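Local coordinates for ganglioside-induced differentiation-associated protein 2 (Homo sapiens, PDB 4UML) that is of undefined molecular function but carries a macro domain, a fold that in relatives often binds ADP-ribose, and probably acts in signalling, at residues G55-C69 / G198-D210. Sequence-based numbering, arbitrary orientation.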
loop_
_atom_site.group_PDB
_atom_site.type_symbol
_atom_site.label_atom_id
_atom_site.label_comp_id
_atom_site.label_asym_id
_atom_site.label_seq_id
_atom_site.Cartn_x
_atom_site.Cartn_y
_atom_site.Cartn_z
ATOM N N GLY A 55 -5.661 13.816 7.948
ATOM C CA GLY A 55 -4.907 14.673 7.050
ATOM C C GLY A 55 -3.764 13.943 6.343
ATOM O O GLY A 55 -3.276 14.413 5.326
ATOM N N LYS A 56 -3.384 12.785 6.873
ATOM C CA LYS A 56 -2.325 11.950 6.299
ATOM C C LYS A 56 -2.801 10.918 5.291
ATOM O O LYS A 56 -2.002 10.358 4.554
ATOM C CB LYS A 56 -1.605 11.251 7.419
ATOM C CG LYS A 56 -1.028 12.259 8.393
ATOM C CD LYS A 56 -0.389 11.592 9.584
ATOM C CE LYS A 56 0.309 12.645 10.435
ATOM N NZ LYS A 56 1.338 12.025 11.298
ATOM N N VAL A 57 -4.098 10.667 5.243
ATOM C CA VAL A 57 -4.641 9.646 4.379
ATOM C C VAL A 57 -5.113 10.259 3.078
ATOM O O VAL A 57 -5.782 11.304 3.083
ATOM C CB VAL A 57 -5.841 8.958 5.048
ATOM C CG1 VAL A 57 -6.559 8.053 4.057
ATOM C CG2 VAL A 57 -5.359 8.175 6.236
ATOM N N VAL A 58 -4.769 9.603 1.974
ATOM C CA VAL A 58 -5.171 9.997 0.658
ATOM C C VAL A 58 -5.732 8.785 -0.111
ATOM O O VAL A 58 -5.100 7.717 -0.178
ATOM C CB VAL A 58 -3.964 10.563 -0.129
ATOM C CG1 VAL A 58 -4.382 10.966 -1.520
ATOM C CG2 VAL A 58 -3.278 11.703 0.623
ATOM N N LEU A 59 -6.913 8.949 -0.705
ATOM C CA LEU A 59 -7.436 7.978 -1.652
ATOM C C LEU A 59 -7.289 8.511 -3.068
ATOM O O LEU A 59 -7.779 9.596 -3.381
ATOM C CB LEU A 59 -8.903 7.692 -1.374
ATOM C CG LEU A 59 -9.600 6.716 -2.335
ATOM C CD1 LEU A 59 -8.995 5.337 -2.269
ATOM C CD2 LEU A 59 -11.087 6.606 -2.015
ATOM N N TRP A 60 -6.637 7.747 -3.938
ATOM C CA TRP A 60 -6.327 8.243 -5.263
ATOM C C TRP A 60 -6.548 7.164 -6.258
ATOM O O TRP A 60 -5.932 6.087 -6.156
ATOM C CB TRP A 60 -4.874 8.682 -5.336
ATOM C CG TRP A 60 -4.442 9.107 -6.672
ATOM C CD1 TRP A 60 -4.901 10.214 -7.366
ATOM C CD2 TRP A 60 -3.449 8.494 -7.499
ATOM N NE1 TRP A 60 -4.255 10.299 -8.580
ATOM C CE2 TRP A 60 -3.347 9.272 -8.674
ATOM C CE3 TRP A 60 -2.626 7.367 -7.360
ATOM C CZ2 TRP A 60 -2.477 8.942 -9.710
ATOM C CZ3 TRP A 60 -1.755 7.047 -8.367
ATOM C CH2 TRP A 60 -1.670 7.838 -9.532
ATOM N N LYS A 61 -7.411 7.424 -7.239
ATOM C CA LYS A 61 -7.572 6.473 -8.324
ATOM C C LYS A 61 -6.494 6.692 -9.372
ATOM O O LYS A 61 -6.498 7.699 -10.063
ATOM C CB LYS A 61 -8.968 6.568 -8.966
ATOM C CG LYS A 61 -9.156 5.524 -10.064
ATOM C CD LYS A 61 -10.621 5.184 -10.274
ATOM C CE LYS A 61 -11.364 6.314 -10.969
ATOM N NZ LYS A 61 -10.837 6.502 -12.350
ATOM N N GLY A 62 -5.549 5.765 -9.479
ATOM C CA GLY A 62 -4.440 5.910 -10.431
ATOM C C GLY A 62 -3.413 4.815 -10.266
ATOM O O GLY A 62 -3.546 3.966 -9.378
ATOM N N ASP A 63 -2.390 4.850 -11.112
ATOM C CA ASP A 63 -1.339 3.834 -11.146
ATOM C C ASP A 63 -0.284 4.190 -10.095
ATOM O O ASP A 63 0.359 5.218 -10.199
ATOM C CB ASP A 63 -0.714 3.813 -12.540
ATOM C CG ASP A 63 0.257 2.665 -12.756
ATOM O OD1 ASP A 63 0.802 2.077 -11.776
ATOM O OD2 ASP A 63 0.483 2.333 -13.955
ATOM N N VAL A 64 -0.136 3.336 -9.084
ATOM C CA VAL A 64 0.793 3.580 -7.989
ATOM C C VAL A 64 2.221 3.903 -8.480
ATOM O O VAL A 64 2.928 4.678 -7.845
ATOM C CB VAL A 64 0.802 2.397 -7.003
ATOM C CG1 VAL A 64 1.597 1.227 -7.565
ATOM C CG2 VAL A 64 1.380 2.829 -5.665
ATOM N N ALA A 65 2.630 3.326 -9.605
ATOM C CA ALA A 65 3.952 3.524 -10.131
ATOM C C ALA A 65 4.286 4.972 -10.491
ATOM O O ALA A 65 5.455 5.314 -10.619
ATOM C CB ALA A 65 4.194 2.610 -11.323
ATOM N N LEU A 66 3.268 5.812 -10.608
ATOM C CA LEU A 66 3.469 7.214 -10.974
ATOM C C LEU A 66 3.753 8.096 -9.783
ATOM O O LEU A 66 4.117 9.250 -9.956
ATOM C CB LEU A 66 2.227 7.738 -11.662
ATOM C CG LEU A 66 1.905 7.020 -12.990
ATOM C CD1 LEU A 66 0.582 7.514 -13.542
ATOM C CD2 LEU A 66 3.025 7.258 -13.965
ATOM N N LEU A 67 3.586 7.576 -8.579
ATOM C CA LEU A 67 3.613 8.440 -7.409
ATOM C C LEU A 67 5.025 8.750 -6.942
ATOM O O LEU A 67 5.877 7.878 -6.920
ATOM C CB LEU A 67 2.808 7.803 -6.271
ATOM C CG LEU A 67 1.296 7.699 -6.449
ATOM C CD1 LEU A 67 0.729 6.807 -5.349
ATOM C CD2 LEU A 67 0.649 9.077 -6.437
ATOM N N ASN A 68 5.275 9.998 -6.550
ATOM C CA ASN A 68 6.561 10.376 -5.961
ATOM C C ASN A 68 6.594 10.235 -4.426
ATOM O O ASN A 68 7.293 10.966 -3.760
ATOM C CB ASN A 68 6.949 11.803 -6.387
ATOM C CG ASN A 68 6.053 12.850 -5.764
ATOM O OD1 ASN A 68 4.933 12.540 -5.342
ATOM N ND2 ASN A 68 6.542 14.091 -5.671
ATOM N N CYS A 69 5.867 9.278 -3.867
ATOM C CA CYS A 69 6.027 8.925 -2.470
ATOM C C CYS A 69 7.450 8.430 -2.218
ATOM O O CYS A 69 8.136 7.981 -3.156
ATOM C CB CYS A 69 5.006 7.843 -2.096
ATOM S SG CYS A 69 3.281 8.380 -2.226
ATOM N N GLY A 198 2.223 7.991 13.760
ATOM C CA GLY A 198 1.942 8.943 12.707
ATOM C C GLY A 198 2.905 10.106 12.564
ATOM O O GLY A 198 3.141 10.567 11.446
ATOM N N GLU A 199 3.446 10.609 13.672
ATOM C CA GLU A 199 4.168 11.888 13.652
ATOM C C GLU A 199 5.233 12.013 12.565
ATOM O O GLU A 199 5.356 13.072 11.954
ATOM C CB GLU A 199 4.787 12.179 15.018
ATOM C CG GLU A 199 3.815 12.828 15.990
ATOM C CD GLU A 199 4.478 13.901 16.828
ATOM O OE1 GLU A 199 5.165 14.766 16.239
ATOM O OE2 GLU A 199 4.317 13.879 18.069
ATOM N N THR A 200 5.984 10.939 12.322
ATOM C CA THR A 200 7.049 10.935 11.290
ATOM C C THR A 200 6.556 10.844 9.813
ATOM O O THR A 200 7.320 11.093 8.870
ATOM C CB THR A 200 8.099 9.823 11.582
ATOM O OG1 THR A 200 9.056 9.748 10.511
ATOM C CG2 THR A 200 7.438 8.439 11.799
ATOM N N ILE A 201 5.282 10.515 9.616
ATOM C CA ILE A 201 4.764 10.258 8.282
ATOM C C ILE A 201 3.834 11.374 7.885
ATOM O O ILE A 201 2.998 11.796 8.657
ATOM C CB ILE A 201 4.065 8.887 8.230
ATOM C CG1 ILE A 201 5.101 7.806 8.522
ATOM C CG2 ILE A 201 3.418 8.646 6.872
ATOM C CD1 ILE A 201 4.665 6.396 8.192
ATOM N N GLU A 202 3.999 11.870 6.675
ATOM C CA GLU A 202 3.184 12.929 6.190
ATOM C C GLU A 202 1.975 12.381 5.451
ATOM O O GLU A 202 0.874 12.900 5.613
ATOM C CB GLU A 202 4.003 13.850 5.280
ATOM C CG GLU A 202 5.164 14.537 6.008
ATOM C CD GLU A 202 6.044 15.382 5.091
ATOM O OE1 GLU A 202 5.813 15.422 3.867
ATOM O OE2 GLU A 202 6.985 16.016 5.604
ATOM N N LYS A 203 2.166 11.349 4.613
ATOM C CA LYS A 203 1.088 10.881 3.746
ATOM C C LYS A 203 1.144 9.367 3.512
ATOM O O LYS A 203 2.224 8.766 3.376
ATOM C CB LYS A 203 1.114 11.580 2.380
ATOM C CG LYS A 203 0.800 13.077 2.355
ATOM C CD LYS A 203 -0.613 13.412 2.805
ATOM C CE LYS A 203 -0.705 14.876 3.242
ATOM N NZ LYS A 203 -0.543 15.745 2.043
ATOM N N VAL A 204 -0.030 8.766 3.542
ATOM C CA VAL A 204 -0.242 7.400 3.096
ATOM C C VAL A 204 -1.270 7.494 1.987
ATOM O O VAL A 204 -2.350 8.087 2.175
ATOM C CB VAL A 204 -0.715 6.477 4.225
ATOM C CG1 VAL A 204 -1.120 5.112 3.671
ATOM C CG2 VAL A 204 0.378 6.315 5.255
ATOM N N VAL A 205 -0.907 6.974 0.814
ATOM C CA VAL A 205 -1.768 7.017 -0.332
ATOM C C VAL A 205 -2.219 5.619 -0.647
ATOM O O VAL A 205 -1.396 4.724 -0.873
ATOM C CB VAL A 205 -1.084 7.601 -1.581
ATOM C CG1 VAL A 205 -2.044 7.611 -2.763
ATOM C CG2 VAL A 205 -0.566 8.983 -1.313
ATOM N N PHE A 206 -3.535 5.448 -0.667
ATOM C CA PHE A 206 -4.149 4.239 -1.188
ATOM C C PHE A 206 -4.464 4.462 -2.661
ATOM O O PHE A 206 -5.442 5.142 -2.975
ATOM C CB PHE A 206 -5.411 3.918 -0.407
ATOM C CG PHE A 206 -5.180 3.621 1.056
ATOM C CD1 PHE A 206 -4.676 2.390 1.463
ATOM C CD2 PHE A 206 -5.544 4.533 2.030
ATOM C CE1 PHE A 206 -4.483 2.098 2.802
ATOM C CE2 PHE A 206 -5.366 4.244 3.389
ATOM C CZ PHE A 206 -4.827 3.029 3.781
ATOM N N ALA A 207 -3.590 3.952 -3.532
ATOM C CA ALA A 207 -3.781 3.948 -4.974
ATOM C C ALA A 207 -4.719 2.822 -5.376
ATOM O O ALA A 207 -4.440 1.637 -5.102
ATOM C CB ALA A 207 -2.456 3.765 -5.684
ATOM N N VAL A 208 -5.822 3.177 -6.026
ATOM C CA VAL A 208 -6.853 2.203 -6.392
ATOM C C VAL A 208 -7.190 2.267 -7.884
ATOM O O VAL A 208 -6.884 3.234 -8.546
ATOM C CB VAL A 208 -8.129 2.377 -5.559
ATOM C CG1 VAL A 208 -7.828 2.126 -4.086
ATOM C CG2 VAL A 208 -8.796 3.733 -5.756
ATOM N N SER A 209 -7.787 1.206 -8.412
ATOM C CA SER A 209 -8.367 1.243 -9.760
ATOM C C SER A 209 -9.871 1.284 -9.613
ATOM O O SER A 209 -10.391 1.315 -8.501
ATOM C CB SER A 209 -7.955 0.022 -10.577
ATOM O OG SER A 209 -8.560 -1.149 -10.049
ATOM N N ASP A 210 -10.583 1.295 -10.737
ATOM C CA ASP A 210 -12.054 1.343 -10.705
ATOM C C ASP A 210 -12.628 0.133 -9.994
ATOM O O ASP A 210 -13.659 0.223 -9.333
ATOM C CB ASP A 210 -12.630 1.456 -12.123
ATOM C CG ASP A 210 -12.399 2.832 -12.733
ATOM O OD1 ASP A 210 -12.886 3.830 -12.153
ATOM O OD2 ASP A 210 -11.723 2.917 -13.779
#
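Lys56 O receives Val204 N at 2.7 Å in a nearly straight bond (N-H...O 171°), the first of six backbone bonds along and just beyond strand 57-61 that tie it in parallel to strand 203-208. Val58, Trp60 and Gly62 each donate N-H to the second strand, at Val204 O, Phe206 O and Val208 O; Phe206 N and Val208 N return bonds to Val58 O and Trp60 O. The last of the ladder, Gly62 N to Val208 O, measures 3.0 Å and is bent to 140°. At either end of the ladder a lysine side chain reaches across. The extended chain of Lys56 runs past Glu202 O toward the carbonyls of Ile201 and Gly198, although the placement of NZ is doubtful. Lys61, bent at chi3 and chi4, brings NZ to within 3.4 Å of Asp210 OD1, a long salt bridge at the start of helix 210-223.

On one face of the sheet, Val205 is the hub. With CG1 anti to the backbone N (chi1 180°), that methyl meets Leu67 CD1 tip to tip at 3.9 Å and also touches Trp60 CB, while CG2 lies against Val58 CB and 4.0 Å from Cys69 SG. Cutting Val205 back to an alanine would probably open a gap where its methyls meet Leu67, Cys69, Trp60 and Val58. Ala207 CB meets the Trp60 ring edge near its plane, 4.0 Å from CE3, and packs against Val64 CB; Leu67 CD2 and Gly62 CA lie over opposite faces of the indole. On the other face, the Leu59 and Val208 side chains cross at about a right angle, Leu59 CD1 3.8 Å from Val208 CG2, and Val57 CG1 approaches the Phe206 ring edge; helices 179-197 and 210-223 pack there.

Polar main chain and apolar side chains thus fasten outermost strand 57-61 to the macro-domain sheet, with Lys56, Lys61 and Asp210 at the two ends of the strand pair.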